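Local coordinates for sterol carrier protein 2 (Thermus thermophilus, PDB 2CX7) that probably binds and carries sterols or other lipids, as a small single-domain member of the SCP-2 sterol transfer family, at residues W29-L35 and V51-H57; A72-A78 and L101-G107; E2-E6 and W83-E88. All coordinates share one frame; numbering follows the deposited sequence.

Contact 1 of 3, residues W29-L35 and V51-H57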
loop_
_atom_site.group_PDB
_atom_site.type_symbol
_atom_site.label_atom_id
_atom_site.label_comp_id
_atom_site.label_asym_id
_atom_site.label_seq_id
_atom_site.Cartn_x
_atom_site.Cartn_y
_atom_site.Cartn_z
ATOM N N TRP A 29 -3.220 1.997 14.775
ATOM C CA TRP A 29 -2.090 2.083 13.863
ATOM C C TRP A 29 -1.531 3.496 13.744
ATOM O O TRP A 29 -2.280 4.458 13.670
ATOM C CB TRP A 29 -2.491 1.621 12.458
ATOM C CG TRP A 29 -1.427 1.931 11.438
ATOM C CD1 TRP A 29 -1.242 3.110 10.765
ATOM C CD2 TRP A 29 -0.335 1.089 11.077
ATOM N NE1 TRP A 29 -0.093 3.052 10.012
ATOM C CE2 TRP A 29 0.483 1.821 10.185
ATOM C CE3 TRP A 29 0.039 -0.217 11.424
ATOM C CZ2 TRP A 29 1.653 1.287 9.634
ATOM C CZ3 TRP A 29 1.200 -0.748 10.877
ATOM C CH2 TRP A 29 1.994 0.005 9.989
ATOM N N GLU A 30 -0.206 3.599 13.729
ATOM C CA GLU A 30 0.476 4.876 13.539
ATOM C C GLU A 30 1.671 4.631 12.628
ATOM O O GLU A 30 2.395 3.653 12.794
ATOM C CB GLU A 30 0.959 5.466 14.867
ATOM C CG GLU A 30 -0.127 6.082 15.720
ATOM C CD GLU A 30 0.380 6.468 17.109
ATOM O OE1 GLU A 30 1.597 6.705 17.262
ATOM O OE2 GLU A 30 -0.443 6.535 18.041
ATOM N N GLY A 31 1.877 5.512 11.657
ATOM C CA GLY A 31 3.007 5.334 10.766
ATOM C C GLY A 31 2.641 5.435 9.302
ATOM O O GLY A 31 1.565 4.999 8.887
ATOM N N SER A 32 3.532 6.027 8.516
ATOM C CA SER A 32 3.285 6.170 7.084
ATOM C C SER A 32 3.639 4.853 6.401
ATOM O O SER A 32 4.461 4.085 6.902
ATOM C CB SER A 32 4.119 7.321 6.507
ATOM O OG SER A 32 5.491 7.193 6.836
ATOM N N LEU A 33 3.005 4.586 5.266
ATOM C CA LEU A 33 3.256 3.352 4.531
ATOM C C LEU A 33 3.401 3.666 3.059
ATOM O O LEU A 33 2.539 4.329 2.473
ATOM C CB LEU A 33 2.085 2.370 4.719
ATOM C CG LEU A 33 2.035 1.113 3.836
ATOM C CD1 LEU A 33 3.172 0.168 4.207
ATOM C CD2 LEU A 33 0.685 0.399 4.037
ATOM N N ALA A 34 4.487 3.186 2.464
ATOM C CA ALA A 34 4.721 3.397 1.049
ATOM C C ALA A 34 4.586 2.084 0.305
ATOM O O ALA A 34 5.172 1.067 0.699
ATOM C CB ALA A 34 6.113 3.983 0.815
ATOM N N LEU A 35 3.788 2.112 -0.759
ATOM C CA LEU A 35 3.594 0.963 -1.626
ATOM C C LEU A 35 4.424 1.349 -2.851
ATOM O O LEU A 35 4.024 2.203 -3.655
ATOM C CB LEU A 35 2.117 0.809 -1.977
ATOM C CG LEU A 35 1.176 0.755 -0.770
ATOM C CD1 LEU A 35 -0.241 0.504 -1.259
ATOM C CD2 LEU A 35 1.633 -0.337 0.212
ATOM N N VAL A 51 3.040 5.033 -3.789
ATOM C CA VAL A 51 1.890 5.716 -3.229
ATOM C C VAL A 51 2.235 5.702 -1.749
ATOM O O VAL A 51 2.456 4.640 -1.168
ATOM C CB VAL A 51 0.578 4.969 -3.465
ATOM C CG1 VAL A 51 -0.529 5.599 -2.627
ATOM C CG2 VAL A 51 0.189 5.047 -4.947
ATOM N N VAL A 52 2.304 6.885 -1.152
ATOM C CA VAL A 52 2.657 7.007 0.250
ATOM C C VAL A 52 1.420 7.440 1.020
ATOM O O VAL A 52 0.812 8.471 0.713
ATOM C CB VAL A 52 3.811 8.025 0.425
ATOM C CG1 VAL A 52 4.261 8.077 1.878
ATOM C CG2 VAL A 52 4.981 7.622 -0.481
ATOM N N LEU A 53 1.045 6.620 1.999
ATOM C CA LEU A 53 -0.129 6.856 2.826
ATOM C C LEU A 53 0.239 7.332 4.232
ATOM O O LEU A 53 1.038 6.695 4.923
ATOM C CB LEU A 53 -0.937 5.565 2.948
ATOM C CG LEU A 53 -1.257 4.802 1.659
ATOM C CD1 LEU A 53 -1.679 3.368 1.984
ATOM C CD2 LEU A 53 -2.350 5.535 0.900
ATOM N N ASP A 54 -0.336 8.456 4.638
ATOM C CA ASP A 54 -0.127 9.006 5.981
ATOM C C ASP A 54 -1.286 8.430 6.788
ATOM O O ASP A 54 -2.348 9.043 6.893
ATOM C CB ASP A 54 -0.206 10.536 5.934
ATOM C CG ASP A 54 0.002 11.183 7.294
ATOM O OD1 ASP A 54 0.272 10.466 8.280
ATOM O OD2 ASP A 54 -0.104 12.422 7.373
ATOM N N LEU A 55 -1.086 7.238 7.342
ATOM C CA LEU A 55 -2.134 6.545 8.083
ATOM C C LEU A 55 -2.073 6.818 9.581
ATOM O O LEU A 55 -0.991 6.887 10.152
ATOM C CB LEU A 55 -2.015 5.041 7.819
ATOM C CG LEU A 55 -2.039 4.625 6.340
ATOM C CD1 LEU A 55 -1.682 3.166 6.197
ATOM C CD2 LEU A 55 -3.414 4.908 5.747
ATOM N N TRP A 56 -3.237 6.939 10.216
ATOM C CA TRP A 56 -3.278 7.215 11.648
ATOM C C TRP A 56 -4.594 6.851 12.332
ATOM O O TRP A 56 -5.652 7.422 12.039
ATOM C CB TRP A 56 -2.968 8.695 11.893
ATOM C CG TRP A 56 -2.780 9.047 13.349
ATOM C CD1 TRP A 56 -3.751 9.364 14.251
ATOM C CD2 TRP A 56 -1.536 9.115 14.055
ATOM N NE1 TRP A 56 -3.190 9.631 15.478
ATOM C CE2 TRP A 56 -1.831 9.485 15.385
ATOM C CE3 TRP A 56 -0.198 8.902 13.690
ATOM C CZ2 TRP A 56 -0.834 9.649 16.358
ATOM C CZ3 TRP A 56 0.791 9.065 14.654
ATOM C CH2 TRP A 56 0.466 9.435 15.976
ATOM N N HIS A 57 -4.518 5.881 13.238
ATOM C CA HIS A 57 -5.668 5.433 14.017
ATOM C C HIS A 57 -6.939 5.131 13.235
ATOM O O HIS A 57 -8.030 5.513 13.657
ATOM C CB HIS A 57 -5.992 6.460 15.109
ATOM C CG HIS A 57 -4.879 6.680 16.086
ATOM N ND1 HIS A 57 -5.030 7.449 17.222
ATOM C CD2 HIS A 57 -3.590 6.262 16.085
ATOM C CE1 HIS A 57 -3.883 7.496 17.876
ATOM N NE2 HIS A 57 -2.993 6.785 17.208
#
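Glu30 runs alongside Trp56 and His57 at one end of an antiparallel strand pair. Its CB lies 3.6 Å from Trp56 CZ3. Because CG sits opposite the carbonyl carbon (chi1 -76°), the extended chain is laid over the indole, and CG stands 3.3 Å from the centroid of the Trp56 six-membered ring, 12° off its normal, a CH-pi contact. The carboxylate plane lies over the same ring, nearly parallel to it (14°). At the tip, OE2 accepts a nearly straight hydrogen bond from His57 NE2 (2.7 Å). The donor meets OE2 on its anti side, while OE2 lies in the imidazole plane, so this bond helps fix how the imidazole is turned; separately, backbone His57 N donates to Trp29 O (2.7 Å). On the other face of the sheet Leu55 CB packs 3.5 Å from Trp29 NE1, whose N-H is spent on Gly31 O (2.8 Å). Farther along, Leu33 and Leu53 bond reciprocally through N and O; Leu35 and Val51 repeat this. Leu33, Leu53 and Leu55 share one face, and Tyr12 and Leu16 of helix 6-17 cover the last two. Strands 32-37 and 49-56 form a beta hairpin of the SCP-2 fold, its apolar face against a helix.

Contact 2 of 3, residues A72-A78 and L101-G107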
loop_
_atom_site.group_PDB
_atom_site.type_symbol
_atom_site.label_atom_id
_atom_site.label_comp_id
_atom_site.label_asym_id
_atom_site.label_seq_id
_atom_site.Cartn_x
_atom_site.Cartn_y
_atom_site.Cartn_z
ATOM N N ALA A 72 8.954 6.671 4.097
ATOM C CA ALA A 72 7.859 6.270 4.971
ATOM C C ALA A 72 8.379 5.410 6.116
ATOM O O ALA A 72 9.513 4.932 6.078
ATOM C CB ALA A 72 6.811 5.496 4.173
ATOM N N ASP A 73 7.547 5.219 7.136
ATOM C CA ASP A 73 7.915 4.390 8.272
ATOM C C ASP A 73 7.997 2.931 7.826
ATOM O O ASP A 73 8.818 2.162 8.313
ATOM C CB ASP A 73 6.890 4.540 9.394
ATOM C CG ASP A 73 6.927 5.911 10.022
ATOM O OD1 ASP A 73 8.027 6.346 10.432
ATOM O OD2 ASP A 73 5.862 6.552 10.110
ATOM N N PHE A 74 7.119 2.553 6.903
ATOM C CA PHE A 74 7.124 1.206 6.365
ATOM C C PHE A 74 7.133 1.319 4.851
ATOM O O PHE A 74 6.410 2.130 4.280
ATOM C CB PHE A 74 5.891 0.422 6.816
ATOM C CG PHE A 74 5.858 0.147 8.293
ATOM C CD1 PHE A 74 5.371 1.100 9.181
ATOM C CD2 PHE A 74 6.327 -1.066 8.795
ATOM C CE1 PHE A 74 5.351 0.850 10.555
ATOM C CE2 PHE A 74 6.315 -1.329 10.162
ATOM C CZ PHE A 74 5.824 -0.369 11.044
ATOM N N VAL A 75 7.967 0.512 4.209
ATOM C CA VAL A 75 8.057 0.517 2.762
ATOM C C VAL A 75 7.958 -0.909 2.247
ATOM O O VAL A 75 8.733 -1.782 2.652
ATOM C CB VAL A 75 9.381 1.139 2.278
ATOM C CG1 VAL A 75 9.473 1.060 0.762
ATOM C CG2 VAL A 75 9.456 2.585 2.731
ATOM N N ILE A 76 6.966 -1.145 1.393
ATOM C CA ILE A 76 6.759 -2.457 0.785
ATOM C C ILE A 76 6.946 -2.257 -0.712
ATOM O O ILE A 76 6.190 -1.529 -1.361
ATOM C CB ILE A 76 5.353 -3.006 1.030
ATOM C CG1 ILE A 76 5.082 -3.114 2.532
ATOM C CG2 ILE A 76 5.230 -4.387 0.369
ATOM C CD1 ILE A 76 3.686 -3.626 2.872
ATOM N N GLU A 77 7.954 -2.923 -1.252
ATOM C CA GLU A 77 8.316 -2.800 -2.660
ATOM C C GLU A 77 8.023 -4.068 -3.457
ATOM O O GLU A 77 8.096 -5.180 -2.920
ATOM C CB GLU A 77 9.807 -2.457 -2.732
ATOM C CG GLU A 77 10.445 -2.543 -4.094
ATOM C CD GLU A 77 11.964 -2.456 -3.993
ATOM O OE1 GLU A 77 12.470 -1.376 -3.621
ATOM O OE2 GLU A 77 12.645 -3.474 -4.266
ATOM N N ALA A 78 7.732 -3.900 -4.744
ATOM C CA ALA A 78 7.429 -5.041 -5.598
ATOM C C ALA A 78 7.431 -4.643 -7.064
ATOM O O ALA A 78 7.421 -3.449 -7.399
ATOM C CB ALA A 78 6.063 -5.621 -5.219
ATOM N N LEU A 101 7.454 -11.774 -2.325
ATOM C CA LEU A 101 6.939 -11.235 -3.593
ATOM C C LEU A 101 6.687 -9.752 -3.334
ATOM O O LEU A 101 6.926 -8.899 -4.198
ATOM C CB LEU A 101 5.653 -11.962 -4.008
ATOM C CG LEU A 101 5.892 -13.391 -4.505
ATOM C CD1 LEU A 101 4.563 -14.115 -4.706
ATOM C CD2 LEU A 101 6.686 -13.335 -5.808
ATOM N N LEU A 102 6.165 -9.453 -2.146
ATOM C CA LEU A 102 5.994 -8.079 -1.709
ATOM C C LEU A 102 7.166 -8.052 -0.733
ATOM O O LEU A 102 7.205 -8.840 0.209
ATOM C CB LEU A 102 4.680 -7.859 -0.949
ATOM C CG LEU A 102 3.365 -7.907 -1.742
ATOM C CD1 LEU A 102 2.217 -7.627 -0.785
ATOM C CD2 LEU A 102 3.377 -6.875 -2.873
ATOM N N GLU A 103 8.121 -7.168 -0.975
ATOM C CA GLU A 103 9.310 -7.099 -0.141
ATOM C C GLU A 103 9.276 -5.957 0.864
ATOM O O GLU A 103 9.126 -4.789 0.501
ATOM C CB GLU A 103 10.555 -6.997 -1.041
ATOM C CG GLU A 103 11.860 -6.737 -0.294
ATOM C CD GLU A 103 13.097 -6.875 -1.179
ATOM O OE1 GLU A 103 13.022 -6.511 -2.370
ATOM O OE2 GLU A 103 14.152 -7.332 -0.675
ATOM N N LEU A 104 9.397 -6.301 2.138
ATOM C CA LEU A 104 9.401 -5.278 3.174
ATOM C C LEU A 104 10.798 -4.662 3.207
ATOM O O LEU A 104 11.742 -5.245 3.748
ATOM C CB LEU A 104 9.047 -5.890 4.528
ATOM C CG LEU A 104 8.860 -4.883 5.668
ATOM C CD1 LEU A 104 7.637 -4.003 5.383
ATOM C CD2 LEU A 104 8.682 -5.630 6.985
ATOM N N LYS A 105 10.924 -3.485 2.607
ATOM C CA LYS A 105 12.202 -2.782 2.529
ATOM C C LYS A 105 12.551 -1.964 3.769
ATOM O O LYS A 105 13.729 -1.736 4.066
ATOM C CB LYS A 105 12.206 -1.868 1.308
ATOM C CG LYS A 105 12.241 -2.605 -0.021
ATOM C CD LYS A 105 13.565 -3.325 -0.214
ATOM C CE LYS A 105 13.737 -3.765 -1.656
ATOM N NZ LYS A 105 15.026 -4.477 -1.911
ATOM N N LYS A 106 11.529 -1.505 4.480
ATOM C CA LYS A 106 11.738 -0.722 5.697
ATOM C C LYS A 106 10.648 -1.096 6.684
ATOM O O LYS A 106 9.469 -1.165 6.327
ATOM C CB LYS A 106 11.690 0.777 5.393
ATOM C CG LYS A 106 11.997 1.663 6.592
ATOM C CD LYS A 106 12.063 3.119 6.166
ATOM C CE LYS A 106 12.224 4.060 7.348
ATOM N NZ LYS A 106 12.122 5.479 6.893
ATOM N N GLY A 107 11.050 -1.339 7.923
ATOM C CA GLY A 107 10.108 -1.752 8.943
ATOM C C GLY A 107 10.368 -3.224 9.214
ATOM O O GLY A 107 11.067 -3.889 8.443
HETATM O O HOH W 1 11.874 5.834 3.456
HETATM O O HOH W 2 15.696 -4.639 -4.834
#
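Lys106 stretches its extended side chain past Val75 and back along the start of the neighbouring segment: its CB lies 3.9 Å from Val75 CB, CG passes Asp73 O, and NZ donates to Ala72 O at 2.8 Å. That donor stands above the carbonyl plane, 39° out of it. A water accepts from Ala72 N and, weakly, from Lys106 NZ. Lys105 CG lies 3.6 Å from Glu77 CB, and a bend at chi2 (-67°) helps bring its ammonium in among acids: NZ pairs with Glu103 OE1 (2.9 Å) and, less surely, with Glu77 OE2. The two carboxylates are near one another, and Arg38 bridges to both, which probably offsets their mutual repulsion. The opposite face is apolar. There Ile76 divides its branches, CG2 meeting Leu102 CB at 3.8 Å and CG1 meeting Leu104 CD1 at 3.9 Å, with Trp83 and Leu97 from two helices also packed on Ile76. In the backbone, Glu77 and Glu103 exchange two bonds, whereas Val75 O takes Lys105 N at 2.8 Å and Lys106 N only weakly. Two residues facing Val75, with the register shifted by one, define a classic beta bulge, here on the edge strand 103-106 of the five-stranded mixed sheet.

Contact 3 of 3, residues E2-E6 and W83-E88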
loop_
_atom_site.group_PDB
_atom_site.type_symbol
_atom_site.label_atom_id
_atom_site.label_comp_id
_atom_site.label_asym_id
_atom_site.label_seq_id
_atom_site.Cartn_x
_atom_site.Cartn_y
_atom_site.Cartn_z
ATOM N N GLU A 2 -6.248 4.939 -12.766
ATOM C CA GLU A 2 -5.092 4.059 -13.099
ATOM C C GLU A 2 -4.214 3.877 -11.866
ATOM O O GLU A 2 -3.962 4.829 -11.130
ATOM C CB GLU A 2 -4.265 4.676 -14.231
ATOM C CG GLU A 2 -3.211 3.741 -14.812
ATOM C CD GLU A 2 -3.821 2.486 -15.420
ATOM O OE1 GLU A 2 -4.755 2.622 -16.242
ATOM O OE2 GLU A 2 -3.370 1.368 -15.081
ATOM N N LEU A 3 -3.743 2.654 -11.651
ATOM C CA LEU A 3 -2.907 2.352 -10.496
ATOM C C LEU A 3 -1.654 3.209 -10.397
ATOM O O LEU A 3 -1.030 3.546 -11.405
ATOM C CB LEU A 3 -2.514 0.870 -10.499
ATOM C CG LEU A 3 -3.658 -0.137 -10.338
ATOM C CD1 LEU A 3 -3.088 -1.547 -10.295
ATOM C CD2 LEU A 3 -4.431 0.155 -9.060
ATOM N N PHE A 4 -1.307 3.551 -9.161
ATOM C CA PHE A 4 -0.136 4.351 -8.830
ATOM C C PHE A 4 -0.063 5.736 -9.470
ATOM O O PHE A 4 1.015 6.210 -9.829
ATOM C CB PHE A 4 1.142 3.554 -9.122
ATOM C CG PHE A 4 1.239 2.273 -8.335
ATOM C CD1 PHE A 4 0.809 1.067 -8.883
ATOM C CD2 PHE A 4 1.700 2.286 -7.021
ATOM C CE1 PHE A 4 0.836 -0.108 -8.131
ATOM C CE2 PHE A 4 1.732 1.116 -6.254
ATOM C CZ PHE A 4 1.298 -0.083 -6.811
ATOM N N THR A 5 -1.218 6.378 -9.606
ATOM C CA THR A 5 -1.294 7.730 -10.152
ATOM C C THR A 5 -1.802 8.606 -9.015
ATOM O O THR A 5 -2.412 8.102 -8.069
ATOM C CB THR A 5 -2.282 7.830 -11.329
ATOM O OG1 THR A 5 -3.576 7.389 -10.906
ATOM C CG2 THR A 5 -1.807 6.978 -12.504
ATOM N N GLU A 6 -1.557 9.908 -9.100
ATOM C CA GLU A 6 -1.998 10.824 -8.054
ATOM C C GLU A 6 -3.508 10.747 -7.846
ATOM O O GLU A 6 -3.988 10.782 -6.713
ATOM C CB GLU A 6 -1.587 12.260 -8.394
ATOM C CG GLU A 6 -1.696 13.214 -7.214
ATOM C CD GLU A 6 -0.952 12.700 -5.998
ATOM O OE1 GLU A 6 -1.391 11.689 -5.409
ATOM O OE2 GLU A 6 0.078 13.297 -5.629
ATOM N N TRP A 83 2.152 -6.040 -7.885
ATOM C CA TRP A 83 1.173 -5.118 -7.314
ATOM C C TRP A 83 -0.159 -5.219 -8.050
ATOM O O TRP A 83 -1.217 -5.140 -7.430
ATOM C CB TRP A 83 1.677 -3.670 -7.357
ATOM C CG TRP A 83 2.564 -3.294 -6.200
ATOM C CD1 TRP A 83 3.844 -2.811 -6.266
ATOM C CD2 TRP A 83 2.237 -3.368 -4.812
ATOM N NE1 TRP A 83 4.330 -2.585 -5.005
ATOM C CE2 TRP A 83 3.365 -2.916 -4.091
ATOM C CE3 TRP A 83 1.098 -3.772 -4.100
ATOM C CZ2 TRP A 83 3.387 -2.857 -2.697
ATOM C CZ3 TRP A 83 1.123 -3.716 -2.710
ATOM C CH2 TRP A 83 2.263 -3.261 -2.025
ATOM N N GLN A 84 -0.115 -5.394 -9.370
ATOM C CA GLN A 84 -1.363 -5.511 -10.128
ATOM C C GLN A 84 -2.140 -6.733 -9.637
ATOM O O GLN A 84 -3.358 -6.677 -9.447
ATOM C CB GLN A 84 -1.082 -5.620 -11.631
ATOM C CG GLN A 84 -0.569 -4.315 -12.236
ATOM C CD GLN A 84 -0.223 -4.443 -13.709
ATOM O OE1 GLN A 84 0.312 -5.461 -14.137
ATOM N NE2 GLN A 84 -0.504 -3.397 -14.485
ATOM N N GLU A 85 -1.438 -7.831 -9.419
ATOM C CA GLU A 85 -2.087 -9.036 -8.925
ATOM C C GLU A 85 -2.680 -8.826 -7.544
ATOM O O GLU A 85 -3.829 -9.195 -7.295
ATOM C CB GLU A 85 -1.088 -10.185 -8.894
ATOM C CG GLU A 85 -0.773 -10.720 -10.265
ATOM C CD GLU A 85 0.658 -11.170 -10.391
ATOM O OE1 GLU A 85 1.233 -11.609 -9.374
ATOM O OE2 GLU A 85 1.204 -11.092 -11.516
ATOM N N VAL A 86 -1.908 -8.214 -6.645
ATOM C CA VAL A 86 -2.383 -7.990 -5.284
ATOM C C VAL A 86 -3.557 -7.028 -5.220
ATOM O O VAL A 86 -4.600 -7.341 -4.640
ATOM C CB VAL A 86 -1.248 -7.451 -4.360
ATOM C CG1 VAL A 86 -1.815 -7.082 -2.974
ATOM C CG2 VAL A 86 -0.174 -8.505 -4.192
ATOM N N LEU A 87 -3.394 -5.859 -5.830
ATOM C CA LEU A 87 -4.436 -4.844 -5.797
ATOM C C LEU A 87 -5.658 -5.204 -6.625
ATOM O O LEU A 87 -6.628 -4.446 -6.660
ATOM C CB LEU A 87 -3.864 -3.491 -6.233
ATOM C CG LEU A 87 -2.673 -3.021 -5.385
ATOM C CD1 LEU A 87 -2.178 -1.679 -5.898
ATOM C CD2 LEU A 87 -3.072 -2.911 -3.917
ATOM N N GLU A 88 -5.607 -6.362 -7.281
ATOM C CA GLU A 88 -6.714 -6.862 -8.095
ATOM C C GLU A 88 -7.287 -8.178 -7.540
ATOM O O GLU A 88 -8.142 -8.817 -8.161
ATOM C CB GLU A 88 -6.253 -7.053 -9.540
ATOM C CG GLU A 88 -6.213 -5.755 -10.331
ATOM C CD GLU A 88 -5.423 -5.868 -11.621
ATOM O OE1 GLU A 88 -5.437 -6.952 -12.245
ATOM O OE2 GLU A 88 -4.793 -4.861 -12.017
#
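The aromatic pair comes first: Phe4 presents its edge to the face of Trp83 in an edge-to-face (T-shaped) stack. The centroids of the Phe4 ring and the Trp83 five-membered ring lie 5.1 Å apart, with the planes at 61°, so the geometry is tilted from the perpendicular. The touching atom is Phe4 CZ, 3.5 Å from Trp83 CG and displaced toward the rim of the indole rather than centred on it; Phe4 CE1 also reaches Trp83 CB at 3.7 Å. With chi1 at -60°, Phe4 CG lies beside the backbone N and the ring is directed at helix 80-86. The indole is tethered by a hydrogen bond from Trp83 NE1 to Ala36 O and rests on Leu35 and Val37, so the stack lies where the N-terminal loop and this helix meet the central sheet of the SCP-2 fold.

Aliphatic packing extends the contact along the helix. Leu87 CD1 lies 3.9 Å from Phe4 CZ and 4.3 Å from Leu3 CD2, while Leu3 CD1 lies 4.2 Å from Gln84 CG, close to the aliphatic part of that side chain.

Polar bonds act within the loop rather than across to the helix. Glu2 to Thr5 forms a type II beta turn, in which Thr5 OG1 donates to Glu2 O at 2.6 Å. Thr5 is also the N-cap of helix 6-17, its OG1 being hydrogen-bonded with Trp8 N.

In the fold
Contacts 1 and 2 belong to one sheet, their centres about 12 Å apart. Strands 32-37 and 74-78 are parallel neighbours, and the seam includes a probable hydrogen bond from Ala34 N to Phe74 O (2.8 Å). Contact 3 packs against both: Phe4 CD2 lies 3.8 Å from Val51 CG2, and Trp83 CH2 lies 3.7 Å from Leu35 CD2 and 3.9 Å from Leu102 CD2. Its centre is about 17 Å from that of contact 1 and 16 Å from that of contact 2. Along the chain, contact 1 is nested within the loop closed by contact 3, whereas contacts 2 and 3 interleave. Trp83 therefore touches residues of both strand pairings.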